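Local coordinates for protein putative succinylglutamate desuccinylase / aspartoacylase (Shewanella amazonensis, PDB 3FMC) that is probably a zinc-dependent hydrolase of the succinylglutamate desuccinylase/aspartoacylase family, acting on an as yet unspecified substrate, at residues I196-L201 and K281-F286; H180-E185 and C285-Y290; L22-F27 and S70-A75; Y37-V42 and V156-M161. One frame throughout, in Å; residues are numbered along the deposited sequence.

Contact 1 (I196-L201 and K281-F286); sequences IPYTLL and KRYGCF
Ile196 meets Arg282 through its carbonyl, with Arg282 CG 3.9 Å from Ile196 O; a water links this oxygen to Tyr283 O and to Thr199 OG1, which lies beside its own backbone N (chi1 -57°). Arg282 NH2 is hydrogen-bonded to the backbone oxygens of Lys278 and Phe194. At Pro197 the pairing begins: Tyr283 N donates to Pro197 O at 2.8 Å, nearly straight at 169°. Tyr198 lies side by side with Tyr283, their ring planes 22° apart but slid until they barely overlap, and Tyr198 CD1 stands 3.8 Å from Tyr283 CB. The match of Tyr198 with Tyr283, Thr199 with Gly284 and so on to Leu201 with Phe286 is a parallel one, by which strand 198-202, itself paired with 176-184, gains 283-286 as its other parallel neighbour. Thr199 uses both backbone polar groups, its N giving to Tyr283 O and its O taking Cys285 N at 3.0 Å, while Gly284 CA makes a CA-H...O contact with that oxygen. Leu200 shares the tyrosines' face and sets CD2 3.7 Å from Cys285 SG. On the other face Leu201 puts CD1 over one face of the Phe286 ring, toward its rim, and its N donates to Cys285 O at 2.9 Å.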
loop_
_atom_site.group_PDB
_atom_site.type_symbol
_atom_site.label_atom_id
_atom_site.label_comp_id
_atom_site.label_asym_id
_atom_site.label_seq_id
_atom_site.Cartn_x
_atom_site.Cartn_y
_atom_site.Cartn_z
ATOM N N ILE C 196 31.842 -1.284 -14.638
ATOM C CA ILE C 196 31.229 -0.679 -13.461
ATOM C C ILE C 196 32.255 0.191 -12.722
ATOM O O ILE C 196 33.249 -0.319 -12.181
ATOM C CB ILE C 196 30.639 -1.782 -12.564
ATOM C CG1 ILE C 196 29.579 -2.583 -13.370
ATOM C CG2 ILE C 196 29.986 -1.132 -11.313
ATOM C CD1 ILE C 196 28.945 -3.799 -12.692
ATOM N N PRO C 197 31.982 1.502 -12.655
ATOM C CA PRO C 197 32.938 2.459 -12.071
ATOM C C PRO C 197 33.166 2.341 -10.566
ATOM O O PRO C 197 34.227 2.695 -10.094
ATOM C CB PRO C 197 32.340 3.823 -12.479
ATOM C CG PRO C 197 30.873 3.603 -12.605
ATOM C CD PRO C 197 30.742 2.160 -13.109
ATOM N N TYR C 198 32.187 1.826 -9.808
ATOM C CA TYR C 198 32.285 1.789 -8.336
ATOM C C TYR C 198 31.981 0.433 -7.757
ATOM O O TYR C 198 30.929 -0.154 -8.035
ATOM C CB TYR C 198 31.358 2.874 -7.751
ATOM C CG TYR C 198 31.835 4.281 -8.107
ATOM C CD1 TYR C 198 32.950 4.824 -7.465
ATOM C CD2 TYR C 198 31.257 5.012 -9.118
ATOM C CE1 TYR C 198 33.442 6.065 -7.810
ATOM C CE2 TYR C 198 31.738 6.288 -9.440
ATOM C CZ TYR C 198 32.841 6.785 -8.780
ATOM O OH TYR C 198 33.355 8.046 -9.063
ATOM N N THR C 199 32.893 -0.070 -6.937
ATOM C CA THR C 199 32.754 -1.398 -6.365
ATOM C C THR C 199 32.855 -1.375 -4.824
ATOM O O THR C 199 33.732 -0.741 -4.256
ATOM C CB THR C 199 33.829 -2.373 -6.927
ATOM O OG1 THR C 199 33.768 -2.444 -8.414
ATOM C CG2 THR C 199 33.695 -3.748 -6.278
ATOM N N LEU C 200 31.938 -2.087 -4.179
ATOM C CA LEU C 200 31.941 -2.311 -2.734
ATOM C C LEU C 200 32.558 -3.679 -2.501
ATOM O O LEU C 200 32.058 -4.692 -3.018
ATOM C CB LEU C 200 30.512 -2.292 -2.163
ATOM C CG LEU C 200 29.853 -0.913 -2.183
ATOM C CD1 LEU C 200 28.368 -0.905 -2.109
ATOM C CD2 LEU C 200 30.477 -0.063 -1.062
ATOM N N LEU C 201 33.682 -3.708 -1.788
ATOM C CA LEU C 201 34.363 -4.948 -1.401
ATOM C C LEU C 201 33.777 -5.430 -0.086
ATOM O O LEU C 201 33.808 -4.724 0.944
ATOM C CB LEU C 201 35.881 -4.722 -1.318
ATOM C CG LEU C 201 36.593 -4.290 -2.606
ATOM C CD1 LEU C 201 38.038 -3.876 -2.345
ATOM C CD2 LEU C 201 36.525 -5.396 -3.659
ATOM N N LYS C 281 38.214 4.175 -15.490
ATOM C CA LYS C 281 38.759 4.191 -14.116
ATOM C C LYS C 281 37.771 3.406 -13.270
ATOM O O LYS C 281 36.558 3.490 -13.501
ATOM C CB LYS C 281 38.881 5.606 -13.554
ATOM C CG LYS C 281 39.973 6.449 -14.174
ATOM C CD LYS C 281 41.324 6.167 -13.556
ATOM C CE LYS C 281 42.298 7.277 -13.909
ATOM N NZ LYS C 281 42.226 7.610 -15.368
ATOM N N ARG C 282 38.317 2.612 -12.361
ATOM C CA ARG C 282 37.522 1.757 -11.497
ATOM C C ARG C 282 37.906 2.001 -10.082
ATOM O O ARG C 282 39.082 1.827 -9.684
ATOM C CB ARG C 282 37.703 0.289 -11.869
ATOM C CG ARG C 282 37.022 -0.055 -13.193
ATOM C CD ARG C 282 37.325 -1.523 -13.590
ATOM N NE ARG C 282 36.595 -1.895 -14.798
ATOM C CZ ARG C 282 37.085 -1.775 -16.040
ATOM N NH1 ARG C 282 38.302 -1.301 -16.231
ATOM N NH2 ARG C 282 36.348 -2.099 -17.092
ATOM N N TYR C 283 36.892 2.336 -9.274
ATOM C CA TYR C 283 37.132 2.659 -7.886
ATOM C C TYR C 283 36.431 1.698 -6.959
ATOM O O TYR C 283 35.480 1.032 -7.359
ATOM C CB TYR C 283 36.634 4.070 -7.580
ATOM C CG TYR C 283 37.335 5.110 -8.415
ATOM C CD1 TYR C 283 38.562 5.648 -8.024
ATOM C CD2 TYR C 283 36.788 5.521 -9.587
ATOM C CE1 TYR C 283 39.205 6.591 -8.819
ATOM C CE2 TYR C 283 37.413 6.453 -10.368
ATOM C CZ TYR C 283 38.605 6.984 -9.974
ATOM O OH TYR C 283 39.196 7.875 -10.845
ATOM N N GLY C 284 36.906 1.634 -5.718
ATOM C CA GLY C 284 36.298 0.770 -4.711
ATOM C C GLY C 284 36.356 1.357 -3.326
ATOM O O GLY C 284 36.931 2.432 -3.111
ATOM N N CYS C 285 35.638 0.708 -2.417
ATOM C CA CYS C 285 35.730 1.009 -1.000
ATOM C C CYS C 285 35.288 -0.240 -0.266
ATOM O O CYS C 285 34.580 -1.084 -0.843
ATOM C CB CYS C 285 34.981 2.272 -0.596
ATOM S SG CYS C 285 33.280 2.108 -0.134
ATOM N N PHE C 286 35.768 -0.423 0.955
ATOM C CA PHE C 286 35.343 -1.531 1.756
ATOM C C PHE C 286 33.930 -1.196 2.261
ATOM O O PHE C 286 33.625 -0.038 2.553
ATOM C CB PHE C 286 36.305 -1.799 2.902
ATOM C CG PHE C 286 37.595 -2.365 2.423
ATOM C CD1 PHE C 286 37.698 -3.702 2.162
ATOM C CD2 PHE C 286 38.668 -1.545 2.130
ATOM C CE1 PHE C 286 38.867 -4.239 1.677
ATOM C CE2 PHE C 286 39.839 -2.089 1.652
ATOM C CZ PHE C 286 39.926 -3.444 1.429
HETATM O O HOH W 1 34.827 -0.516 -9.822
HETATM O O HOH W 2 33.863 -2.932 -12.967
#

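Contact 2 (H180-E185 and C285-Y290); sequences HLYCPE and CFLKNY
Tyr182 reaches Leu287 and Tyr290 with the far half of its side chain. From CB, the first torsion sets CG anti to the carbonyl carbon (chi1 -66°), and the ring beyond it comes nearer the other segment. Farther along the ring, CE2 meets Leu287 CD1 at 4.1 Å, the methyl lying near the ring plane at its edge. The Tyr290 side chain crosses at about a right angle, with Tyr182 OH 3.4 Å from Tyr290 CE2. One water is hydrogen-bonded to Tyr182 OH and Tyr290 OH, both at 2.7 Å, and to His180 NE2 at 2.8 Å; Cys178 O holds His180 ND1. Just past the C-terminal end of strand 176-184, Glu185 brings its carboxylate to the edge of the Phe286 ring, CD 4.0 Å from CE1, the two planes 79° apart. An alanine at Glu185 would probably leave this ring edge without its carboxylate neighbour and the ring freer to turn. No direct hydrogen bond joins 180-185 to the end of strand 283-286 and the 3-10 turn 287-289 leading to Tyr290: the polar link runs through one water, the Leu287 contact is apolar, and the carboxylate at the Phe286 rim is probably weakly electrostatic as well.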
loop_
_atom_site.group_PDB
_atom_site.type_symbol
_atom_site.label_atom_id
_atom_site.label_comp_id
_atom_site.label_asym_id
_atom_site.label_seq_id
_atom_site.Cartn_x
_atom_site.Cartn_y
_atom_site.Cartn_z
ATOM N N HIS C 180 27.001 0.192 -9.917
ATOM C CA HIS C 180 27.920 -0.216 -8.893
ATOM C C HIS C 180 27.915 -1.728 -8.734
ATOM O O HIS C 180 27.022 -2.429 -9.213
ATOM C CB HIS C 180 27.765 0.560 -7.562
ATOM C CG HIS C 180 26.416 0.453 -6.910
ATOM N ND1 HIS C 180 25.287 1.071 -7.420
ATOM C CD2 HIS C 180 26.046 -0.108 -5.744
ATOM C CE1 HIS C 180 24.277 0.856 -6.597
ATOM N NE2 HIS C 180 24.713 0.137 -5.577
ATOM N N LEU C 181 28.919 -2.216 -8.055
ATOM C CA LEU C 181 29.141 -3.646 -7.897
ATOM C C LEU C 181 29.511 -4.028 -6.498
ATOM O O LEU C 181 30.300 -3.319 -5.840
ATOM C CB LEU C 181 30.297 -4.053 -8.798
ATOM C CG LEU C 181 30.870 -5.475 -8.842
ATOM C CD1 LEU C 181 29.885 -6.511 -9.461
ATOM C CD2 LEU C 181 32.243 -5.530 -9.620
ATOM N N TYR C 182 28.900 -5.103 -6.028
ATOM C CA TYR C 182 29.312 -5.758 -4.805
ATOM C C TYR C 182 30.196 -6.959 -5.213
ATOM O O TYR C 182 29.807 -7.841 -6.048
ATOM C CB TYR C 182 28.168 -6.217 -3.938
ATOM C CG TYR C 182 27.325 -5.108 -3.342
ATOM C CD1 TYR C 182 26.321 -4.487 -4.067
ATOM C CD2 TYR C 182 27.525 -4.706 -2.033
ATOM C CE1 TYR C 182 25.540 -3.480 -3.506
ATOM C CE2 TYR C 182 26.812 -3.713 -1.495
ATOM C CZ TYR C 182 25.803 -3.098 -2.194
ATOM O OH TYR C 182 25.064 -2.114 -1.567
ATOM N N CYS C 183 31.366 -6.994 -4.595
ATOM C CA CYS C 183 32.413 -7.957 -4.912
ATOM C C CYS C 183 33.046 -8.402 -3.606
ATOM O O CYS C 183 33.450 -7.550 -2.804
ATOM C CB CYS C 183 33.457 -7.294 -5.794
ATOM S SG CYS C 183 34.722 -8.469 -6.401
ATOM N N PRO C 184 33.141 -9.719 -3.370
ATOM C CA PRO C 184 33.771 -10.228 -2.156
ATOM C C PRO C 184 35.256 -9.933 -2.176
ATOM O O PRO C 184 35.871 -9.931 -3.248
ATOM C CB PRO C 184 33.574 -11.731 -2.224
ATOM C CG PRO C 184 32.720 -11.978 -3.447
ATOM C CD PRO C 184 32.624 -10.781 -4.250
ATOM N N GLU C 185 35.805 -9.686 -0.997
ATOM C CA GLU C 185 37.224 -9.344 -0.876
ATOM C C GLU C 185 38.138 -10.379 -1.507
ATOM O O GLU C 185 39.170 -10.008 -2.032
ATOM C CB GLU C 185 37.598 -9.128 0.594
ATOM C CG GLU C 185 36.969 -7.922 1.221
ATOM C CD GLU C 185 37.361 -7.766 2.661
ATOM O OE1 GLU C 185 38.538 -8.068 2.988
ATOM O OE2 GLU C 185 36.509 -7.362 3.471
ATOM N N CYS C 285 35.638 0.708 -2.417
ATOM C CA CYS C 285 35.730 1.009 -1.000
ATOM C C CYS C 285 35.288 -0.240 -0.266
ATOM O O CYS C 285 34.580 -1.084 -0.843
ATOM C CB CYS C 285 34.981 2.272 -0.596
ATOM S SG CYS C 285 33.280 2.108 -0.134
ATOM N N PHE C 286 35.768 -0.423 0.955
ATOM C CA PHE C 286 35.343 -1.531 1.756
ATOM C C PHE C 286 33.930 -1.196 2.261
ATOM O O PHE C 286 33.625 -0.038 2.553
ATOM C CB PHE C 286 36.305 -1.799 2.902
ATOM C CG PHE C 286 37.595 -2.365 2.423
ATOM C CD1 PHE C 286 37.698 -3.702 2.162
ATOM C CD2 PHE C 286 38.668 -1.545 2.130
ATOM C CE1 PHE C 286 38.867 -4.239 1.677
ATOM C CE2 PHE C 286 39.839 -2.089 1.652
ATOM C CZ PHE C 286 39.926 -3.444 1.429
ATOM N N LEU C 287 33.114 -2.228 2.406
ATOM C CA LEU C 287 31.696 -2.076 2.726
ATOM C C LEU C 287 31.431 -1.229 3.958
ATOM O O LEU C 287 30.452 -0.462 3.977
ATOM C CB LEU C 287 31.056 -3.436 2.893
ATOM C CG LEU C 287 29.554 -3.466 3.181
ATOM C CD1 LEU C 287 28.737 -2.907 2.000
ATOM C CD2 LEU C 287 29.163 -4.913 3.570
ATOM N N LYS C 288 32.285 -1.355 4.963
ATOM C CA LYS C 288 32.136 -0.569 6.215
ATOM C C LYS C 288 32.183 0.952 5.975
ATOM O O LYS C 288 31.683 1.744 6.788
ATOM C CB LYS C 288 33.192 -0.970 7.252
ATOM C CG LYS C 288 34.590 -0.480 6.917
ATOM C CD LYS C 288 35.642 -0.874 7.952
ATOM C CE LYS C 288 37.021 -0.364 7.453
ATOM N NZ LYS C 288 38.206 -0.850 8.232
ATOM N N ASN C 289 32.786 1.370 4.859
ATOM C CA ASN C 289 32.877 2.785 4.513
ATOM C C ASN C 289 31.756 3.316 3.591
ATOM O O ASN C 289 31.785 4.455 3.140
ATOM C CB ASN C 289 34.269 3.038 3.939
ATOM C CG ASN C 289 35.345 2.854 4.974
ATOM O OD1 ASN C 289 35.122 3.160 6.144
ATOM N ND2 ASN C 289 36.504 2.333 4.571
ATOM N N TYR C 290 30.756 2.468 3.352
ATOM C CA TYR C 290 29.561 2.801 2.571
ATOM C C TYR C 290 28.530 3.301 3.590
ATOM O O TYR C 290 28.078 2.528 4.444
ATOM C CB TYR C 290 29.078 1.567 1.798
ATOM C CG TYR C 290 28.005 1.786 0.745
ATOM C CD1 TYR C 290 28.010 2.898 -0.083
ATOM C CD2 TYR C 290 26.994 0.828 0.547
ATOM C CE1 TYR C 290 27.018 3.076 -1.068
ATOM C CE2 TYR C 290 26.038 0.968 -0.451
ATOM C CZ TYR C 290 26.053 2.087 -1.264
ATOM O OH TYR C 290 25.112 2.256 -2.260
HETATM O O HOH W 3 23.990 -0.076 -2.932
#

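Contact 3 (L22-F27 and S70-A75); sequences LPVYRF and SLVPLA
Tyr25 and Leu71 exchange two backbone hydrogen bonds, Tyr25 N to Leu71 O at 2.8 Å (175° at the hydrogen) and Leu71 N to Tyr25 O at 2.7 Å. They form the hydrogen-bonded pair of an antiparallel arrangement, and Arg26 with Ser70 is the adjoining non-hydrogen-bonded pair, where Arg26 CG comes 3.4 Å from Ser70 OG. The Tyr25 ring crosses Pro73 at about a right angle and receives Pro73 CG in plane at its edge, 3.9 Å from Tyr25 CE2. Leu71 CD1 lies in the plane of the Phe27 ring, beside its edge and 3.6 Å from Phe27 CE1. Val24 and Val72, each with CG1 anti to its backbone N (chi1 -177° and -173°), run side by side, Val24 CG1 being 4.1 Å from Val72 CG2. Leu22 CD1 rests 3.8 Å from Val72 CG1, and Pro23 CD lies 3.5 Å from Pro73 O. Pro23 O and Ala75 O are buried with no polar partner, the latter against Leu22 CD2, which probably costs some stability. Further out, Asp68 forms a salt bridge with Arg26 NH2, and Tyr25 OH is hydrogen-bonded to Leu323 O of the second subunit, so this part of the fold also takes part in a subunit interface. Asn50 OD1 accepts from Leu74 N and helps to hold the chain after the strand. Strand 19-27 thus lies between strands 4-13 and 69-72, the latter flanked on its other side by strand 36-40, while helix 48-60 packs Met57 on Tyr25 and Phe27 and Ile53 on Leu71.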
loop_
_atom_site.group_PDB
_atom_site.type_symbol
_atom_site.label_atom_id
_atom_site.label_comp_id
_atom_site.label_asym_id
_atom_site.label_seq_id
_atom_site.Cartn_x
_atom_site.Cartn_y
_atom_site.Cartn_z
ATOM N N LEU C 22 9.088 -19.322 -12.689
ATOM C CA LEU C 22 10.204 -18.576 -13.256
ATOM C C LEU C 22 10.606 -19.266 -14.567
ATOM O O LEU C 22 10.624 -20.491 -14.623
ATOM C CB LEU C 22 11.442 -18.666 -12.327
ATOM C CG LEU C 22 11.348 -18.419 -10.827
ATOM C CD1 LEU C 22 12.678 -18.368 -10.152
ATOM C CD2 LEU C 22 10.567 -17.131 -10.593
ATOM N N PRO C 23 11.000 -18.482 -15.576
ATOM C CA PRO C 23 11.566 -19.035 -16.808
ATOM C C PRO C 23 13.081 -19.172 -16.592
ATOM O O PRO C 23 13.716 -18.225 -16.131
ATOM C CB PRO C 23 11.269 -17.956 -17.854
ATOM C CG PRO C 23 11.234 -16.693 -17.106
ATOM C CD PRO C 23 10.933 -17.012 -15.636
ATOM N N VAL C 24 13.620 -20.367 -16.828
ATOM C CA VAL C 24 15.063 -20.658 -16.697
ATOM C C VAL C 24 15.597 -20.986 -18.079
ATOM O O VAL C 24 15.151 -21.988 -18.672
ATOM C CB VAL C 24 15.303 -21.805 -15.716
ATOM C CG1 VAL C 24 16.845 -22.068 -15.500
ATOM C CG2 VAL C 24 14.587 -21.494 -14.404
ATOM N N TYR C 25 16.500 -20.134 -18.600
ATOM C CA TYR C 25 17.086 -20.309 -19.912
ATOM C C TYR C 25 18.487 -20.881 -19.737
ATOM O O TYR C 25 19.221 -20.474 -18.839
ATOM C CB TYR C 25 17.157 -18.992 -20.656
ATOM C CG TYR C 25 15.787 -18.422 -20.980
ATOM C CD1 TYR C 25 15.064 -18.901 -22.049
ATOM C CD2 TYR C 25 15.234 -17.397 -20.216
ATOM C CE1 TYR C 25 13.845 -18.408 -22.349
ATOM C CE2 TYR C 25 13.988 -16.884 -20.522
ATOM C CZ TYR C 25 13.285 -17.405 -21.567
ATOM O OH TYR C 25 12.039 -16.925 -21.896
ATOM N N ARG C 26 18.811 -21.910 -20.502
ATOM C CA ARG C 26 20.124 -22.507 -20.395
ATOM C C ARG C 26 20.807 -22.678 -21.721
ATOM O O ARG C 26 20.189 -23.152 -22.701
ATOM C CB ARG C 26 20.062 -23.856 -19.741
ATOM C CG ARG C 26 21.461 -24.302 -19.283
ATOM C CD ARG C 26 21.523 -25.775 -19.075
ATOM N NE ARG C 26 22.567 -26.133 -18.125
ATOM C CZ ARG C 26 22.984 -27.376 -17.883
ATOM N NH1 ARG C 26 22.493 -28.412 -18.559
ATOM N NH2 ARG C 26 23.926 -27.582 -16.966
ATOM N N PHE C 27 22.061 -22.229 -21.751
ATOM C CA PHE C 27 22.981 -22.473 -22.857
ATOM C C PHE C 27 23.965 -23.559 -22.366
ATOM O O PHE C 27 24.628 -23.390 -21.358
ATOM C CB PHE C 27 23.773 -21.239 -23.198
ATOM C CG PHE C 27 22.965 -20.117 -23.716
ATOM C CD1 PHE C 27 22.271 -19.283 -22.874
ATOM C CD2 PHE C 27 22.916 -19.874 -25.078
ATOM C CE1 PHE C 27 21.536 -18.203 -23.398
ATOM C CE2 PHE C 27 22.207 -18.805 -25.590
ATOM C CZ PHE C 27 21.522 -17.969 -24.757
ATOM N N SER C 70 23.163 -20.486 -17.214
ATOM C CA SER C 70 21.702 -20.502 -16.919
ATOM C C SER C 70 21.284 -19.102 -16.544
ATOM O O SER C 70 21.994 -18.444 -15.788
ATOM C CB SER C 70 21.376 -21.435 -15.791
ATOM O OG SER C 70 21.560 -22.760 -16.246
ATOM N N LEU C 71 20.188 -18.623 -17.117
ATOM C CA LEU C 71 19.731 -17.262 -16.859
ATOM C C LEU C 71 18.265 -17.292 -16.443
ATOM O O LEU C 71 17.430 -17.963 -17.067
ATOM C CB LEU C 71 19.946 -16.312 -18.046
ATOM C CG LEU C 71 21.330 -16.361 -18.744
ATOM C CD1 LEU C 71 21.354 -17.453 -19.920
ATOM C CD2 LEU C 71 21.680 -14.970 -19.205
ATOM N N VAL C 72 17.996 -16.543 -15.378
ATOM C CA VAL C 72 16.670 -16.491 -14.744
ATOM C C VAL C 72 16.190 -15.030 -14.647
ATOM O O VAL C 72 16.399 -14.372 -13.643
ATOM C CB VAL C 72 16.667 -17.194 -13.358
ATOM C CG1 VAL C 72 15.205 -17.293 -12.761
ATOM C CG2 VAL C 72 17.298 -18.600 -13.423
ATOM N N PRO C 73 15.592 -14.519 -15.722
ATOM C CA PRO C 73 14.974 -13.185 -15.685
ATOM C C PRO C 73 13.636 -13.350 -14.930
ATOM O O PRO C 73 13.170 -14.482 -14.706
ATOM C CB PRO C 73 14.729 -12.857 -17.151
ATOM C CG PRO C 73 14.506 -14.229 -17.780
ATOM C CD PRO C 73 15.401 -15.190 -17.028
ATOM N N LEU C 74 13.044 -12.242 -14.506
ATOM C CA LEU C 74 11.719 -12.282 -13.897
ATOM C C LEU C 74 11.677 -13.252 -12.741
ATOM O O LEU C 74 10.737 -14.063 -12.588
ATOM C CB LEU C 74 10.671 -12.613 -14.987
ATOM C CG LEU C 74 10.607 -11.716 -16.220
ATOM C CD1 LEU C 74 9.839 -12.360 -17.379
ATOM C CD2 LEU C 74 10.087 -10.287 -15.917
ATOM N N ALA C 75 12.693 -13.138 -11.899
ATOM C CA ALA C 75 12.913 -14.155 -10.857
ATOM C C ALA C 75 11.939 -14.112 -9.655
ATOM O O ALA C 75 11.969 -15.011 -8.832
ATOM C CB ALA C 75 14.383 -14.163 -10.353
#

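Contact 4 (Y37-V42 and V156-M161); sequences YIQANV and VTLQSM
Tyr37 and Leu158 bury the most surface here, followed by Met161, a selenomethionine in this crystal. The Tyr37 side chain leaves the strand with CG anti to the backbone N (chi1 173°) and crosses that of Leu158 at about a right angle, its OH 3.4 Å from Leu158 CD2. The Met161 side chain crosses the tyrosine obliquely: its CB stands 3.6 Å from Tyr37 CE1, and its CE, on a chain bent at chi3, comes 3.5 Å from Tyr37 OH. Strand 36-40 and helix 150-163 run roughly antiparallel, their short axes 154° apart and 10.0 Å at closest approach, consistent with a helix packed on a sheet in the alpha/beta fold expected of this carboxypeptidase-like zinc hydrolase family. Leu158 also faces Gln39, OE1 lying 3.5 Å from its CD2, and slides past Val42, whose CG2 is 3.7 Å from Leu158 CD1. Tyr37 OH donates to Gln39 OE1 at 2.8 Å, in the carbonyl plane, which orients the amide; Asp170 and the Tyr104 hydroxyl hold Gln39 NE2. A phenylalanine at Tyr37 would probably leave Gln39 OE1 without this donor and its amide less firmly oriented. Met210 of helix 210-227 touches Tyr37, Gln39 and Leu158.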
loop_
_atom_site.group_PDB
_atom_site.type_symbol
_atom_site.label_atom_id
_atom_site.label_comp_id
_atom_site.label_asym_id
_atom_site.label_seq_id
_atom_site.Cartn_x
_atom_site.Cartn_y
_atom_site.Cartn_z
ATOM N N TYR C 37 25.481 -19.023 -13.329
ATOM C CA TYR C 37 24.073 -18.814 -12.998
ATOM C C TYR C 37 23.832 -17.305 -12.857
ATOM O O TYR C 37 24.533 -16.646 -12.103
ATOM C CB TYR C 37 23.698 -19.533 -11.730
ATOM C CG TYR C 37 22.292 -19.225 -11.254
ATOM C CD1 TYR C 37 21.194 -19.974 -11.682
ATOM C CD2 TYR C 37 22.062 -18.175 -10.371
ATOM C CE1 TYR C 37 19.879 -19.657 -11.212
ATOM C CE2 TYR C 37 20.780 -17.875 -9.907
ATOM C CZ TYR C 37 19.686 -18.634 -10.346
ATOM O OH TYR C 37 18.404 -18.358 -9.917
ATOM N N ILE C 38 22.872 -16.787 -13.624
ATOM C CA ILE C 38 22.552 -15.337 -13.662
ATOM C C ILE C 38 21.057 -15.182 -13.394
ATOM O O ILE C 38 20.250 -15.888 -14.002
ATOM C CB ILE C 38 22.887 -14.710 -15.031
ATOM C CG1 ILE C 38 24.322 -15.089 -15.437
ATOM C CG2 ILE C 38 22.651 -13.186 -15.022
ATOM C CD1 ILE C 38 24.797 -14.490 -16.793
ATOM N N GLN C 39 20.709 -14.279 -12.483
ATOM C CA GLN C 39 19.295 -13.970 -12.208
ATOM C C GLN C 39 19.071 -12.466 -12.151
ATOM O O GLN C 39 19.989 -11.701 -11.922
ATOM C CB GLN C 39 18.775 -14.640 -10.929
ATOM C CG GLN C 39 19.421 -14.162 -9.640
ATOM C CD GLN C 39 18.917 -14.850 -8.426
ATOM O OE1 GLN C 39 18.483 -15.991 -8.482
ATOM N NE2 GLN C 39 18.946 -14.145 -7.303
ATOM N N ALA C 40 17.813 -12.067 -12.341
ATOM C CA ALA C 40 17.416 -10.669 -12.333
ATOM C C ALA C 40 16.033 -10.531 -11.717
ATOM O O ALA C 40 15.199 -11.450 -11.836
ATOM C CB ALA C 40 17.327 -10.110 -13.772
ATOM N N ASN C 41 15.799 -9.345 -11.173
ATOM C CA ASN C 41 14.434 -8.835 -10.818
ATOM C C ASN C 41 13.837 -9.563 -9.605
ATOM O O ASN C 41 12.603 -9.790 -9.516
ATOM C CB ASN C 41 13.533 -8.929 -12.089
ATOM C CG ASN C 41 12.351 -7.931 -12.148
ATOM O OD1 ASN C 41 11.518 -8.043 -13.069
ATOM N ND2 ASN C 41 12.289 -6.953 -11.242
ATOM N N VAL C 42 14.719 -9.973 -8.686
ATOM C CA VAL C 42 14.279 -10.517 -7.403
ATOM C C VAL C 42 13.541 -9.384 -6.672
ATOM O O VAL C 42 12.512 -9.614 -5.995
ATOM C CB VAL C 42 15.453 -11.153 -6.590
ATOM C CG1 VAL C 42 15.053 -11.421 -5.106
ATOM C CG2 VAL C 42 15.873 -12.523 -7.209
ATOM N N VAL C 156 15.146 -19.915 -1.435
ATOM C CA VAL C 156 15.779 -21.220 -1.313
ATOM C C VAL C 156 15.731 -21.968 -2.666
ATOM O O VAL C 156 16.693 -22.645 -3.021
ATOM C CB VAL C 156 15.224 -22.045 -0.100
ATOM C CG1 VAL C 156 15.808 -23.434 -0.098
ATOM C CG2 VAL C 156 15.509 -21.332 1.222
ATOM N N THR C 157 14.667 -21.768 -3.452
ATOM C CA THR C 157 14.556 -22.378 -4.796
ATOM C C THR C 157 15.621 -21.776 -5.734
ATOM O O THR C 157 16.340 -22.520 -6.443
ATOM C CB THR C 157 13.124 -22.249 -5.375
ATOM O OG1 THR C 157 12.201 -22.866 -4.445
ATOM C CG2 THR C 157 13.010 -22.831 -6.784
ATOM N N LEU C 158 15.756 -20.440 -5.710
ATOM C CA LEU C 158 16.815 -19.760 -6.484
ATOM C C LEU C 158 18.196 -20.206 -6.047
ATOM O O LEU C 158 19.056 -20.496 -6.876
ATOM C CB LEU C 158 16.704 -18.241 -6.295
ATOM C CG LEU C 158 15.423 -17.592 -6.864
ATOM C CD1 LEU C 158 15.277 -16.129 -6.458
ATOM C CD2 LEU C 158 15.397 -17.731 -8.354
ATOM N N GLN C 159 18.372 -20.308 -4.734
ATOM C CA GLN C 159 19.642 -20.650 -4.110
ATOM C C GLN C 159 20.120 -22.016 -4.501
ATOM O O GLN C 159 21.302 -22.218 -4.762
ATOM C CB GLN C 159 19.532 -20.503 -2.602
ATOM C CG GLN C 159 20.886 -20.601 -1.856
ATOM C CD GLN C 159 20.762 -20.292 -0.410
ATOM O OE1 GLN C 159 19.881 -19.514 -0.001
ATOM N NE2 GLN C 159 21.674 -20.849 0.409
ATOM N N SER C 160 19.210 -22.983 -4.506
ATOM C CA SER C 160 19.569 -24.344 -4.870
ATOM C C SER C 160 20.102 -24.369 -6.300
ATOM O O SER C 160 21.065 -25.105 -6.588
ATOM C CB SER C 160 18.378 -25.286 -4.719
ATOM O OG SER C 160 18.731 -26.555 -5.229
HETATM N N MSE C 161 19.501 -23.582 -7.199
HETATM C CA MSE C 161 20.017 -23.480 -8.575
HETATM C C MSE C 161 21.403 -22.813 -8.593
HETATM O O MSE C 161 22.328 -23.300 -9.272
HETATM C CB MSE C 161 19.062 -22.726 -9.492
HETATM C CG MSE C 161 17.751 -23.523 -9.806
HETATM SE SE MSE C 161 16.781 -22.664 -11.190
HETATM C CE MSE C 161 16.132 -21.044 -10.117
#

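In the fold
From the N terminus, contact 3 comes first, bringing 70-75 back against 22-27 and closing a loop that contains strand 36-40 and helix 48-60. Contact 4 opens within that loop and closes beyond it, so the two cross; they touch through backbone pairing of strands 36-40 and 69-72, and through Leu22 on Leu158, tying the N-terminal strands to helix 150-163. Contacts 1 and 2 come after both of these. Contact 2 opens first, contact 1 opens within its span, and both end at strand 283-286, contact 2 running on through the 3-10 turn to Tyr290. The pairs lie apart, contacts 1 and 3 having centres about 28 Å from each other.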